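Local coordinates for protein 6-carboxyhexanoate--coa ligase (Bacillus subtilis, PDB 5FLG) that belongs to the 6-carboxyhexanoate--CoA ligase family and holds phosphoaminophosphonic acid-adenylate ester, magnesium ions and pimelic acid in a mixed alpha/beta fold, at residues Pro118-Val123 and Gly134-Gln139; Glu111-Gln116 and Val127-His132; Ala177-Val182 and Val189-Trp194. All coordinates share one frame; numbering follows the deposited sequence.

In the fold
From the N terminus, the first segment met is 111-116 on helix 107-116, which serves contact 2. The loop behind it, 118-123, serves contact 1. Strand 127-130 then closes contact 2, and 134-139 closes contact 1. The segments alternate, so the two contacts cross, each with ten residues between its segments, those of contact 1 including strand 127-130. They also touch directly, because strands 127-130 and 135-136 are neighbours in one mixed sheet. Contact 3 follows later, where a short connection returns helix 170-184 to strand 188-194. All three reach the same sheet. Contact 2 holds a helix against one face, contact 3 a helix against the other, and contact 1 ties the edge strand to the nucleotide pocket.

Contact 1 (Pro118-Val123 and Gly134-Gln139); sequences PEWSDV and GKRMDQ
Arg136 reaches from the sheet edge to Trp120 and Val123. Its CG stands anti to the backbone N (chi1 -180°), and the chain runs extended from there to NE. CB and CG carry the side chain toward the loop. CD of Arg136 touches first, 3.9 Å from NE1 of Trp120. The indole and the arginine chain run alongside in opposing senses, with ring and guanidinium planes 80° apart, so the two are not stacked. NE of Arg136 turns back to its own segment and bonds OD1 of Asp138 at 2.9 Å, on the syn side but 31° out of the carboxylate plane. NH1 of Arg136 goes on to the loop, 3.9 Å from CD1 of Trp120 and 4.1 Å from CG2 of Val123. NH2 of Arg136 meets the syn lone pair of Asp138 OD2 at 2.8 Å and also bonds the carbonyl of Lys141. This side-on, two-nitrogen salt bridge fixes the guanidinium's rotation. Asp138 is itself held by Leu128 N and Thr140 OG1. Trp120 packs further on Val127 and Val229. A type I beta turn leads from it to Val123, whose carbonyl bonds O2' of phosphoaminophosphonic acid-adenylate ester, at the ribose side of a nucleotide pocket.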
# COMPACT_ATOMS: atom_id res chain seq x y z
N PRO A 118 9.59 -8.67 27.58
CA PRO A 118 10.70 -9.09 26.72
C PRO A 118 10.33 -9.99 25.56
O PRO A 118 10.75 -9.73 24.43
CB PRO A 118 11.64 -9.82 27.69
CG PRO A 118 11.37 -9.17 29.00
CD PRO A 118 9.88 -8.97 28.99
N GLU A 119 9.47 -10.97 25.78
CA GLU A 119 9.07 -11.84 24.67
C GLU A 119 8.17 -11.09 23.66
O GLU A 119 7.94 -11.57 22.56
CB GLU A 119 8.36 -13.10 25.19
CG GLU A 119 6.84 -13.00 25.19
CD GLU A 119 6.13 -14.23 25.75
OE1 GLU A 119 6.36 -14.56 26.93
OE2 GLU A 119 5.29 -14.82 25.03
N TRP A 120 7.60 -9.96 24.04
CA TRP A 120 6.70 -9.24 23.15
C TRP A 120 7.44 -8.11 22.41
O TRP A 120 6.80 -7.27 21.80
CB TRP A 120 5.53 -8.64 23.91
CG TRP A 120 4.68 -9.65 24.61
CD1 TRP A 120 4.41 -10.91 24.20
CD2 TRP A 120 3.90 -9.43 25.79
NE1 TRP A 120 3.50 -11.51 25.06
CE2 TRP A 120 3.21 -10.64 26.07
CE3 TRP A 120 3.73 -8.35 26.65
CZ2 TRP A 120 2.32 -10.76 27.13
CZ3 TRP A 120 2.91 -8.49 27.74
CH2 TRP A 120 2.18 -9.68 27.95
N SER A 121 8.75 -8.04 22.56
CA SER A 121 9.57 -7.00 21.90
C SER A 121 9.28 -6.89 20.42
O SER A 121 9.37 -5.81 19.86
CB SER A 121 11.05 -7.30 22.05
OG SER A 121 11.44 -7.18 23.40
N ASP A 122 9.07 -8.02 19.76
CA ASP A 122 8.93 -8.00 18.32
C ASP A 122 7.52 -7.80 17.80
O ASP A 122 7.30 -7.73 16.60
CB ASP A 122 9.57 -9.24 17.70
CG ASP A 122 11.10 -9.21 17.79
OD1 ASP A 122 11.66 -8.13 18.08
OD2 ASP A 122 11.73 -10.28 17.67
N VAL A 123 6.56 -7.69 18.71
CA VAL A 123 5.19 -7.50 18.31
C VAL A 123 5.03 -6.11 17.72
O VAL A 123 5.55 -5.16 18.26
CB VAL A 123 4.24 -7.67 19.51
CG1 VAL A 123 2.86 -7.16 19.13
CG2 VAL A 123 4.21 -9.14 19.96
N GLY A 134 -4.93 -13.02 33.88
CA GLY A 134 -3.48 -12.73 33.98
C GLY A 134 -2.67 -13.28 32.80
O GLY A 134 -1.50 -13.57 32.94
N LYS A 135 -3.29 -13.31 31.63
CA LYS A 135 -2.68 -13.87 30.42
C LYS A 135 -2.98 -12.95 29.23
O LYS A 135 -4.00 -12.28 29.20
CB LYS A 135 -3.30 -15.23 30.06
CG LYS A 135 -3.27 -16.30 31.14
CD LYS A 135 -4.02 -17.54 30.66
CE LYS A 135 -4.12 -18.63 31.71
NZ LYS A 135 -2.88 -18.71 32.54
N ARG A 136 -2.19 -13.10 28.18
CA ARG A 136 -2.43 -12.46 26.91
C ARG A 136 -3.72 -12.98 26.31
O ARG A 136 -4.01 -14.15 26.36
CB ARG A 136 -1.28 -12.71 25.94
CG ARG A 136 -1.48 -12.05 24.59
CD ARG A 136 -0.19 -12.04 23.77
NE ARG A 136 -0.44 -11.37 22.49
CZ ARG A 136 0.44 -11.27 21.50
NH1 ARG A 136 1.63 -11.80 21.61
NH2 ARG A 136 0.10 -10.67 20.37
N MET A 137 -4.46 -12.09 25.69
CA MET A 137 -5.85 -12.32 25.40
C MET A 137 -6.04 -12.37 23.88
O MET A 137 -6.79 -13.16 23.36
CB MET A 137 -6.64 -11.17 26.04
CG MET A 137 -8.14 -11.22 25.97
SD MET A 137 -8.78 -9.69 26.70
CE MET A 137 -10.44 -10.23 27.13
N ASP A 138 -5.30 -11.55 23.14
CA ASP A 138 -5.40 -11.61 21.69
C ASP A 138 -4.58 -12.76 21.15
O ASP A 138 -3.58 -13.18 21.74
CB ASP A 138 -4.92 -10.31 21.07
CG ASP A 138 -3.42 -10.13 21.17
OD1 ASP A 138 -2.94 -9.85 22.27
OD2 ASP A 138 -2.72 -10.40 20.17
N GLN A 139 -4.94 -13.17 19.94
CA GLN A 139 -4.29 -14.27 19.29
C GLN A 139 -3.56 -13.81 18.03
O GLN A 139 -3.29 -14.62 17.16
CB GLN A 139 -5.32 -15.33 18.97
CG GLN A 139 -5.97 -15.90 20.24
CD GLN A 139 -7.22 -16.71 19.95
OE1 GLN A 139 -7.23 -17.54 19.04
NE2 GLN A 139 -8.28 -16.46 20.70

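Contact 2 (Glu111-Gln116 and Val127-His132); sequences EKAYEQ and VLFDIH
Ala113 sets its CB over one face of the Phe129 ring, 4.0 Å from the centroid and 25° off the normal. This is a CH-pi contact, displaced toward the rim, and CE2 of Phe129 is the ring atom nearest to CB of Ala113, at 3.6 Å. The helix backbone comes close as well, with CA of Ala113 3.9 Å from CZ of Phe129. Two neighbours meet the ring at its edge. CB of Lys112 lies 4.2 Å from CZ of Phe129, and OE1 of Gln116 lies 4.1 Å from CE1 of Phe129. Gln116 lies across the Phe129 side chain, roughly perpendicular to it. A weak hydrogen bond from Gln116 NE2 to Lys112 O folds the amide back on the helix. Here a helix covers one face of a mixed sheet. The N-to-C directions of helix and strand are 150° apart, so they run roughly antiparallel. A chi1 of -156° points the Phe129 ring off the strand at the helix. The adjacent Leu128 packs on helix 238-247, across the sheet. Phe129 also packs on Val229 and Phe231 of strand 227-232, and Phe231 touches Ala113. Backbone bonds to Phe230 and Ile232 hold the strand in place. Where the strand ends, Asp130 OD1 accepts from His132 N at 2.6 Å, forming an Asx turn.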
# COMPACT_ATOMS: atom_id res chain seq x y z
N GLU A 111 2.99 -7.80 37.48
CA GLU A 111 4.24 -8.56 37.52
C GLU A 111 4.24 -9.62 36.42
O GLU A 111 5.25 -9.86 35.74
CB GLU A 111 4.47 -9.20 38.88
CG GLU A 111 4.90 -8.24 39.97
CD GLU A 111 4.54 -8.74 41.37
OE1 GLU A 111 4.01 -9.87 41.52
OE2 GLU A 111 4.75 -7.98 42.34
N LYS A 112 3.10 -10.25 36.22
CA LYS A 112 3.03 -11.29 35.21
C LYS A 112 3.30 -10.67 33.84
O LYS A 112 3.90 -11.31 32.97
CB LYS A 112 1.68 -11.99 35.21
CG LYS A 112 1.44 -12.93 36.40
CD LYS A 112 -0.02 -13.37 36.45
CE LYS A 112 -0.28 -14.29 37.63
NZ LYS A 112 -1.68 -14.83 37.56
N ALA A 113 2.76 -9.48 33.62
CA ALA A 113 2.90 -8.84 32.32
C ALA A 113 4.36 -8.46 32.12
O ALA A 113 4.92 -8.66 31.05
CB ALA A 113 2.01 -7.63 32.21
N TYR A 114 4.99 -7.95 33.18
CA TYR A 114 6.41 -7.53 33.08
C TYR A 114 7.37 -8.66 32.80
O TYR A 114 8.30 -8.49 32.01
CB TYR A 114 6.88 -6.79 34.32
CG TYR A 114 6.81 -5.29 34.15
CD1 TYR A 114 5.61 -4.62 34.33
CD2 TYR A 114 7.91 -4.56 33.68
CE1 TYR A 114 5.50 -3.27 34.11
CE2 TYR A 114 7.83 -3.18 33.51
CZ TYR A 114 6.61 -2.56 33.68
OH TYR A 114 6.44 -1.22 33.54
N GLU A 115 7.05 -9.86 33.28
CA GLU A 115 7.78 -11.06 32.88
C GLU A 115 7.69 -11.36 31.40
O GLU A 115 8.58 -11.99 30.86
CB GLU A 115 7.31 -12.27 33.69
CG GLU A 115 7.69 -12.16 35.16
CD GLU A 115 7.23 -13.34 35.99
OE1 GLU A 115 6.74 -14.32 35.39
OE2 GLU A 115 7.39 -13.29 37.22
N GLN A 116 6.61 -10.96 30.74
CA GLN A 116 6.39 -11.33 29.36
C GLN A 116 6.77 -10.23 28.36
O GLN A 116 7.01 -10.50 27.19
CB GLN A 116 4.94 -11.76 29.19
CG GLN A 116 4.73 -13.14 29.80
CD GLN A 116 3.29 -13.49 30.07
OE1 GLN A 116 2.52 -13.72 29.14
NE2 GLN A 116 2.89 -13.41 31.33
N VAL A 127 -0.19 -5.65 22.51
CA VAL A 127 -0.61 -6.85 23.17
C VAL A 127 -1.79 -6.51 24.05
O VAL A 127 -1.79 -5.48 24.71
CB VAL A 127 0.54 -7.38 24.05
CG1 VAL A 127 0.05 -8.53 24.93
CG2 VAL A 127 1.71 -7.80 23.16
N LEU A 128 -2.76 -7.42 24.12
CA LEU A 128 -3.90 -7.27 24.99
C LEU A 128 -3.81 -8.26 26.14
O LEU A 128 -3.70 -9.47 25.91
CB LEU A 128 -5.21 -7.53 24.21
CG LEU A 128 -5.91 -6.39 23.47
CD1 LEU A 128 -4.98 -5.63 22.56
CD2 LEU A 128 -7.11 -6.92 22.68
N PHE A 129 -3.86 -7.74 27.37
CA PHE A 129 -3.55 -8.51 28.52
C PHE A 129 -4.78 -8.53 29.44
O PHE A 129 -5.22 -7.50 29.96
CB PHE A 129 -2.32 -7.93 29.22
CG PHE A 129 -1.58 -8.93 30.08
CD1 PHE A 129 -1.00 -10.05 29.51
CD2 PHE A 129 -1.56 -8.80 31.46
CE1 PHE A 129 -0.39 -11.02 30.30
CE2 PHE A 129 -0.95 -9.76 32.25
CZ PHE A 129 -0.36 -10.88 31.67
N ASP A 130 -5.33 -9.70 29.66
CA ASP A 130 -6.58 -9.82 30.43
C ASP A 130 -6.28 -9.77 31.91
O ASP A 130 -5.56 -10.62 32.39
CB ASP A 130 -7.20 -11.14 30.08
CG ASP A 130 -8.53 -11.39 30.77
OD1 ASP A 130 -8.88 -10.73 31.77
OD2 ASP A 130 -9.20 -12.29 30.29
N ILE A 131 -6.87 -8.83 32.64
CA ILE A 131 -6.56 -8.67 34.05
C ILE A 131 -7.33 -9.71 34.90
O ILE A 131 -7.06 -9.85 36.06
CB ILE A 131 -6.91 -7.29 34.60
CG1 ILE A 131 -8.43 -7.14 34.74
CG2 ILE A 131 -6.35 -6.19 33.73
CD1 ILE A 131 -8.85 -5.92 35.53
N HIS A 132 -8.20 -10.47 34.29
CA HIS A 132 -8.89 -11.56 35.02
C HIS A 132 -8.10 -12.86 35.01
O HIS A 132 -7.97 -13.52 36.02
CB HIS A 132 -10.27 -11.80 34.42
CG HIS A 132 -11.20 -10.66 34.61
ND1 HIS A 132 -11.33 -9.99 35.81
CD2 HIS A 132 -12.07 -10.07 33.75
CE1 HIS A 132 -12.26 -9.06 35.69
NE2 HIS A 132 -12.70 -9.06 34.45

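Contact 3 (Ala177-Val182 and Val189-Trp194); sequences ALASKV and VAELCW. With ANP (phosphoaminophosphonic acid-adenylate ester), chain D.
Two helix methyls, from Leu178 and Ala179, flank the oxygen ends of the flat Glu191 carboxylate, one a little to either side of its plane. CD2 of Leu178 is 3.6 Å from OE2 of Glu191, and CB of Ala179 is 3.4 Å from OE1 of Glu191. At the edge, almost in the carboxylate plane, OE1 of Glu191 also meets CA of Ala179 at 3.4 Å. Close to that plane too, a water donates to OE1 of Glu191 at 2.6 Å. The same water donates to the carbonyl O of Ala179 at 2.9 Å, bridging strand and helix. The second flat group is the adenine of phosphoaminophosphonic acid-adenylate ester. CD1 of Leu178 stands over one face of it, 3.4 Å from ligand atom C6. One leucine thus touches the acid with one branch and the base with the other. A chi1 of 169° swings the extended Glu191 chain straight out to the helix. Its strongest partner is Arg228 on the neighbouring strand, which makes a salt bridge to OE2. Tyr204 OH adds a weak hydrogen bond to OE2. Arg228 also bonds the nucleotide, so Glu191 probably acts as a second-shell residue that positions it. Helix and strand run nearly antiparallel, at 158°. A classic beta bulge at Val189 and Ala190 faces Phe231. The strand's far end carries Cys193, which touches pimelic acid, and Trp194 of the nucleotide pocket. The helix-strand pair therefore forms a shared wall of the two ligand pockets.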
# COMPACT_ATOMS: atom_id res chain seq x y z
N ALA A 177 -2.82 10.70 20.59
CA ALA A 177 -4.02 10.37 19.83
C ALA A 177 -4.40 8.91 20.05
O ALA A 177 -5.61 8.58 20.26
CB ALA A 177 -3.85 10.64 18.37
N LEU A 178 -3.40 8.03 19.93
CA LEU A 178 -3.61 6.61 20.18
C LEU A 178 -4.14 6.35 21.58
O LEU A 178 -5.11 5.62 21.76
CB LEU A 178 -2.31 5.83 19.94
CG LEU A 178 -2.45 4.31 19.98
CD1 LEU A 178 -1.31 3.65 19.20
CD2 LEU A 178 -2.47 3.82 21.42
N ALA A 179 -3.42 6.86 22.57
CA ALA A 179 -3.75 6.62 23.92
C ALA A 179 -5.13 7.13 24.26
O ALA A 179 -5.81 6.49 25.05
CB ALA A 179 -2.73 7.19 24.87
N SER A 180 -5.50 8.29 23.73
CA SER A 180 -6.84 8.79 23.96
C SER A 180 -7.94 7.91 23.35
O SER A 180 -8.98 7.64 23.97
CB SER A 180 -6.95 10.22 23.43
OG SER A 180 -6.04 11.03 24.13
N LYS A 181 -7.74 7.47 22.12
CA LYS A 181 -8.68 6.54 21.54
C LYS A 181 -8.78 5.27 22.36
O LYS A 181 -9.88 4.81 22.69
CB LYS A 181 -8.31 6.16 20.11
CG LYS A 181 -9.06 4.93 19.65
CD LYS A 181 -9.10 4.77 18.15
CE LYS A 181 -9.59 3.39 17.81
NZ LYS A 181 -9.80 3.18 16.36
N VAL A 182 -7.62 4.72 22.74
CA VAL A 182 -7.59 3.46 23.42
C VAL A 182 -8.25 3.59 24.80
O VAL A 182 -9.02 2.73 25.20
CB VAL A 182 -6.16 2.94 23.53
CG1 VAL A 182 -6.08 1.75 24.47
CG2 VAL A 182 -5.65 2.53 22.15
N VAL A 189 -8.41 -0.71 30.90
CA VAL A 189 -8.16 -0.14 32.21
C VAL A 189 -6.88 0.71 32.16
O VAL A 189 -6.75 1.69 32.86
CB VAL A 189 -7.98 -1.27 33.24
CG1 VAL A 189 -7.50 -0.72 34.58
CG2 VAL A 189 -9.30 -2.03 33.42
N ALA A 190 -5.91 0.27 31.40
CA ALA A 190 -4.64 0.99 31.36
C ALA A 190 -3.76 0.54 30.21
O ALA A 190 -3.93 -0.56 29.65
CB ALA A 190 -3.92 0.81 32.68
N GLU A 191 -2.84 1.44 29.82
CA GLU A 191 -1.92 1.19 28.71
C GLU A 191 -0.51 1.49 29.22
O GLU A 191 -0.31 2.35 30.05
CB GLU A 191 -2.25 2.04 27.49
CG GLU A 191 -1.13 1.98 26.42
CD GLU A 191 -1.30 2.96 25.24
OE1 GLU A 191 -2.18 3.86 25.25
OE2 GLU A 191 -0.49 2.85 24.28
N LEU A 192 0.42 0.60 28.88
CA LEU A 192 1.82 0.81 29.15
C LEU A 192 2.56 0.86 27.82
O LEU A 192 2.37 -0.01 26.97
CB LEU A 192 2.33 -0.33 30.00
CG LEU A 192 3.82 -0.43 30.23
CD1 LEU A 192 4.35 0.70 31.11
CD2 LEU A 192 4.09 -1.79 30.85
N CYS A 193 3.42 1.86 27.66
CA CYS A 193 4.06 2.09 26.38
C CYS A 193 5.47 2.63 26.54
O CYS A 193 5.73 3.51 27.37
CB CYS A 193 3.25 3.08 25.56
SG CYS A 193 4.16 3.71 24.10
N TRP A 194 6.40 2.09 25.75
CA TRP A 194 7.61 2.86 25.40
C TRP A 194 8.11 2.46 24.03
O TRP A 194 7.60 1.52 23.42
CB TRP A 194 8.69 2.77 26.50
CG TRP A 194 9.27 1.39 26.73
CD1 TRP A 194 10.38 0.85 26.13
CD2 TRP A 194 8.81 0.41 27.67
NE1 TRP A 194 10.55 -0.46 26.55
CE2 TRP A 194 9.68 -0.71 27.57
CE3 TRP A 194 7.77 0.37 28.60
CZ2 TRP A 194 9.47 -1.88 28.30
CZ3 TRP A 194 7.61 -0.76 29.37
CH2 TRP A 194 8.45 -1.87 29.22
PG ANP D . 7.28 4.61 14.26
O1G ANP D . 7.66 4.92 12.84
O2G ANP D . 8.47 4.60 15.18
O3G ANP D . 6.16 5.43 14.83
PB ANP D . 5.61 2.39 15.32
O1B ANP D . 4.46 3.34 15.38
O2B ANP D . 5.49 0.97 14.94
N3B ANP D . 6.74 2.99 14.16
PA ANP D . 6.25 3.53 17.89
O1A ANP D . 7.52 3.82 18.54
O2A ANP D . 5.31 4.61 17.43
O3A ANP D . 6.44 2.45 16.71
O5' ANP D . 5.45 2.59 18.98
C5' ANP D . 6.15 1.74 19.84
C4' ANP D . 5.48 0.37 19.87
O4' ANP D . 4.10 0.54 20.24
C3' ANP D . 5.49 -0.30 18.51
O3' ANP D . 6.62 -1.15 18.36
C2' ANP D . 4.24 -1.14 18.55
O2' ANP D . 4.51 -2.33 19.29
C1' ANP D . 3.32 -0.26 19.35
N9 ANP D . 2.51 0.54 18.42
C8 ANP D . 2.90 1.63 17.67
N7 ANP D . 1.83 2.14 17.01
C5 ANP D . 0.77 1.34 17.30
C6 ANP D . -0.65 1.25 16.92
N6 ANP D . -1.21 2.11 16.06
N1 ANP D . -1.42 0.28 17.47
C2 ANP D . -0.90 -0.61 18.32
N3 ANP D . 0.37 -0.58 18.78
C4 ANP D . 1.24 0.29 18.21
O HOH W 1 -4.33 4.47 26.60